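Type-2Ba cytolytic delta-endotoxin (Bacillus thuringiensis serovar israelensis, PDB 2RCI) probably kills dipteran larvae by perforating the membranes of the epithelial cells that line their midgut. Local coordinates at residues T130-S141 with I153-V164. Sequence-based numbering, arbitrary orientation.
Sequences TQTSYFYKILFS and ILPIAFEITVDV
Thr132 OG1 donates a hydrogen bond to Val164 O at 2.7 Å, in the carbonyl plane, just where strand 153-162 has given way to an inverse gamma turn centred on Asp163. With its chi1 of -60°, the hydroxyl sits beside the threonine's own backbone N, which itself binds Val162 O; through N and OG1, Thr132 thus holds the strand end and the residue after Asp163. From there the antiparallel hairpin is paired without a bulge: Thr132, Tyr134, Tyr136, Ile138 and Phe140 each exchange two backbone hydrogen bonds with Val162, Ile160, Phe158, Ile156 and Leu154, respectively. Most are close to linear at the hydrogen; Phe140 N differs in reaching Leu154 O from above the carbonyl plane, 46° out of it.

On the face carrying these pairs, Ile160 lies over one face of the Tyr134 ring, its CB 4.0 Å from the centroid in a CH-pi contact and its CD1 3.5 Å from CE1. A chi1 of 62° swings the ring across toward Ile160, and Tyr134 OH is hydrogen-bonded to Thr109 O. Farther along, Ile156 CD1 meets the Phe140 ring edge-on, 3.5 Å from CE2, while Ile138 CD1 touches the edge of Phe158. On the other face, the Glu159 side chain lies alongside Phe135, its CG 4.0 Å from CE1, and OE2 is hydrogen-bonded to Asn41 ND2.

Ten backbone bonds thus fix the register, while buried Ile138 and Ile160 pack the sheet against helix 96-110, consistent with the helix-sheet-helix layering.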
# COMPACT_ATOMS: atom_id res chain seq x y z
N THR A 130 -7.71 -21.08 -13.38
CA THR A 130 -8.39 -21.22 -12.10
C THR A 130 -7.97 -20.18 -11.05
O THR A 130 -8.63 -20.03 -10.00
CB THR A 130 -8.19 -22.63 -11.50
OG1 THR A 130 -6.78 -22.91 -11.35
CG2 THR A 130 -8.87 -23.71 -12.37
N GLN A 131 -6.89 -19.46 -11.35
CA GLN A 131 -6.30 -18.53 -10.37
C GLN A 131 -5.53 -17.37 -11.00
O GLN A 131 -4.87 -17.52 -12.04
CB GLN A 131 -5.39 -19.33 -9.45
CG GLN A 131 -4.52 -18.52 -8.52
CD GLN A 131 -3.49 -19.39 -7.82
OE1 GLN A 131 -2.29 -19.35 -8.13
NE2 GLN A 131 -3.96 -20.19 -6.87
N THR A 132 -5.59 -16.23 -10.34
CA THR A 132 -4.78 -15.07 -10.70
C THR A 132 -3.96 -14.65 -9.47
O THR A 132 -4.48 -14.61 -8.36
CB THR A 132 -5.65 -13.89 -11.19
OG1 THR A 132 -6.41 -14.29 -12.35
CG2 THR A 132 -4.78 -12.66 -11.54
N SER A 133 -2.68 -14.39 -9.67
CA SER A 133 -1.91 -13.78 -8.59
C SER A 133 -1.19 -12.53 -9.08
O SER A 133 -0.80 -12.42 -10.26
CB SER A 133 -0.97 -14.78 -7.90
OG SER A 133 0.09 -15.19 -8.76
N TYR A 134 -1.05 -11.56 -8.18
CA TYR A 134 -0.35 -10.33 -8.53
C TYR A 134 0.25 -9.64 -7.31
O TYR A 134 -0.13 -9.95 -6.19
CB TYR A 134 -1.28 -9.39 -9.27
CG TYR A 134 -2.52 -8.88 -8.55
CD1 TYR A 134 -2.57 -7.55 -8.04
CD2 TYR A 134 -3.66 -9.66 -8.46
CE1 TYR A 134 -3.75 -7.06 -7.43
CE2 TYR A 134 -4.84 -9.17 -7.88
CZ TYR A 134 -4.87 -7.88 -7.36
OH TYR A 134 -6.03 -7.42 -6.79
N PHE A 135 1.20 -8.74 -7.56
CA PHE A 135 1.69 -7.81 -6.53
C PHE A 135 1.05 -6.44 -6.78
O PHE A 135 0.83 -6.06 -7.92
CB PHE A 135 3.21 -7.61 -6.64
CG PHE A 135 4.02 -8.86 -6.45
CD1 PHE A 135 3.64 -9.84 -5.54
CD2 PHE A 135 5.24 -9.01 -7.14
CE1 PHE A 135 4.41 -10.99 -5.36
CE2 PHE A 135 6.01 -10.14 -6.97
CZ PHE A 135 5.62 -11.13 -6.07
N TYR A 136 0.78 -5.70 -5.71
CA TYR A 136 0.23 -4.36 -5.84
C TYR A 136 0.89 -3.52 -4.75
O TYR A 136 0.93 -3.94 -3.57
CB TYR A 136 -1.29 -4.38 -5.62
CG TYR A 136 -1.96 -3.11 -6.11
CD1 TYR A 136 -2.61 -3.06 -7.35
CD2 TYR A 136 -1.93 -1.94 -5.34
CE1 TYR A 136 -3.20 -1.88 -7.81
CE2 TYR A 136 -2.52 -0.77 -5.78
CZ TYR A 136 -3.16 -0.74 -7.01
OH TYR A 136 -3.74 0.43 -7.42
N LYS A 137 1.40 -2.37 -5.16
CA LYS A 137 2.21 -1.53 -4.25
C LYS A 137 1.72 -0.11 -4.21
O LYS A 137 1.45 0.49 -5.25
CB LYS A 137 3.68 -1.54 -4.64
CG LYS A 137 4.33 -2.93 -4.46
CD LYS A 137 5.80 -2.92 -4.87
CE LYS A 137 6.05 -2.71 -6.40
NZ LYS A 137 5.17 -3.45 -7.34
N ILE A 138 1.61 0.40 -2.98
CA ILE A 138 1.09 1.74 -2.73
C ILE A 138 2.09 2.45 -1.81
O ILE A 138 2.73 1.79 -0.97
CB ILE A 138 -0.24 1.69 -1.97
CG1 ILE A 138 -1.31 0.90 -2.76
CG2 ILE A 138 -0.75 3.12 -1.67
CD1 ILE A 138 -2.54 0.53 -1.90
N LEU A 139 2.27 3.75 -1.98
CA LEU A 139 3.11 4.51 -1.02
C LEU A 139 2.42 5.81 -0.66
O LEU A 139 2.23 6.70 -1.52
CB LEU A 139 4.52 4.76 -1.57
CG LEU A 139 5.58 5.32 -0.58
CD1 LEU A 139 7.00 4.95 -1.00
CD2 LEU A 139 5.43 6.83 -0.33
N PHE A 140 2.05 5.92 0.62
CA PHE A 140 1.46 7.15 1.13
C PHE A 140 2.50 8.05 1.79
O PHE A 140 3.31 7.57 2.61
CB PHE A 140 0.42 6.86 2.23
CG PHE A 140 -0.75 6.05 1.77
CD1 PHE A 140 -1.83 6.68 1.15
CD2 PHE A 140 -0.80 4.68 2.02
CE1 PHE A 140 -2.94 5.92 0.71
CE2 PHE A 140 -1.91 3.91 1.60
CZ PHE A 140 -2.99 4.54 0.96
N SER A 141 2.48 9.33 1.42
CA SER A 141 3.18 10.36 2.18
C SER A 141 2.12 11.20 2.88
O SER A 141 1.12 11.58 2.28
CB SER A 141 4.06 11.23 1.28
OG SER A 141 5.05 10.46 0.61
N ILE A 153 5.53 8.27 6.29
CA ILE A 153 5.66 7.57 5.02
C ILE A 153 5.23 6.12 5.27
O ILE A 153 5.74 5.44 6.19
CB ILE A 153 7.13 7.58 4.53
CG1 ILE A 153 7.66 9.02 4.40
CG2 ILE A 153 7.27 6.85 3.20
CD1 ILE A 153 6.90 9.93 3.39
N LEU A 154 4.27 5.66 4.48
CA LEU A 154 3.69 4.33 4.63
C LEU A 154 3.73 3.57 3.28
O LEU A 154 2.79 3.70 2.47
CB LEU A 154 2.26 4.46 5.17
CG LEU A 154 1.36 3.22 5.31
CD1 LEU A 154 2.09 1.99 5.84
CD2 LEU A 154 0.17 3.59 6.25
N PRO A 155 4.83 2.84 3.01
CA PRO A 155 4.88 1.92 1.88
C PRO A 155 4.06 0.70 2.22
O PRO A 155 4.17 0.17 3.33
CB PRO A 155 6.37 1.52 1.81
CG PRO A 155 7.08 2.55 2.62
CD PRO A 155 6.14 2.90 3.71
N ILE A 156 3.21 0.28 1.28
CA ILE A 156 2.40 -0.94 1.47
C ILE A 156 2.54 -1.82 0.24
O ILE A 156 2.33 -1.34 -0.87
CB ILE A 156 0.91 -0.63 1.63
CG1 ILE A 156 0.65 0.35 2.77
CG2 ILE A 156 0.11 -1.96 1.81
CD1 ILE A 156 -0.77 0.83 2.84
N ALA A 157 2.89 -3.10 0.43
CA ALA A 157 2.84 -4.07 -0.68
C ALA A 157 1.89 -5.22 -0.39
O ALA A 157 1.89 -5.77 0.73
CB ALA A 157 4.23 -4.63 -1.00
N PHE A 158 1.07 -5.60 -1.37
CA PHE A 158 0.24 -6.79 -1.21
C PHE A 158 0.68 -7.88 -2.19
O PHE A 158 1.06 -7.58 -3.31
CB PHE A 158 -1.23 -6.48 -1.51
CG PHE A 158 -1.82 -5.43 -0.62
CD1 PHE A 158 -2.23 -5.76 0.66
CD2 PHE A 158 -1.95 -4.11 -1.06
CE1 PHE A 158 -2.82 -4.80 1.51
CE2 PHE A 158 -2.54 -3.14 -0.24
CZ PHE A 158 -2.94 -3.48 1.06
N GLU A 159 0.63 -9.13 -1.74
CA GLU A 159 0.74 -10.29 -2.63
C GLU A 159 -0.64 -10.90 -2.62
O GLU A 159 -1.10 -11.39 -1.58
CB GLU A 159 1.74 -11.32 -2.07
CG GLU A 159 3.04 -10.73 -1.62
CD GLU A 159 4.10 -11.80 -1.30
OE1 GLU A 159 3.83 -13.02 -1.49
OE2 GLU A 159 5.20 -11.41 -0.89
N ILE A 160 -1.31 -10.85 -3.77
CA ILE A 160 -2.71 -11.22 -3.86
C ILE A 160 -2.87 -12.42 -4.79
O ILE A 160 -2.41 -12.39 -5.94
CB ILE A 160 -3.59 -10.05 -4.33
CG1 ILE A 160 -3.48 -8.87 -3.35
CG2 ILE A 160 -5.07 -10.52 -4.46
CD1 ILE A 160 -3.84 -7.51 -3.96
N THR A 161 -3.52 -13.45 -4.27
CA THR A 161 -3.90 -14.63 -5.05
C THR A 161 -5.41 -14.78 -4.93
O THR A 161 -5.96 -14.75 -3.84
CB THR A 161 -3.22 -15.88 -4.52
OG1 THR A 161 -1.79 -15.73 -4.63
CG2 THR A 161 -3.69 -17.12 -5.34
N VAL A 162 -6.10 -14.94 -6.05
CA VAL A 162 -7.57 -15.02 -6.03
C VAL A 162 -8.05 -16.10 -7.01
O VAL A 162 -7.46 -16.25 -8.09
CB VAL A 162 -8.19 -13.63 -6.31
CG1 VAL A 162 -7.65 -13.02 -7.60
CG2 VAL A 162 -9.73 -13.66 -6.29
N ASP A 163 -9.10 -16.82 -6.65
CA ASP A 163 -9.58 -17.94 -7.49
C ASP A 163 -10.46 -17.50 -8.65
O ASP A 163 -11.52 -18.09 -8.91
CB ASP A 163 -10.27 -19.01 -6.63
CG ASP A 163 -11.61 -18.54 -6.01
OD1 ASP A 163 -11.80 -17.32 -5.83
OD2 ASP A 163 -12.45 -19.40 -5.67
N VAL A 164 -10.01 -16.47 -9.37
CA VAL A 164 -10.78 -15.86 -10.46
C VAL A 164 -9.86 -15.72 -11.66
O VAL A 164 -8.74 -15.23 -11.50
CB VAL A 164 -11.31 -14.46 -10.07
CG1 VAL A 164 -12.01 -13.80 -11.22
CG2 VAL A 164 -12.27 -14.56 -8.87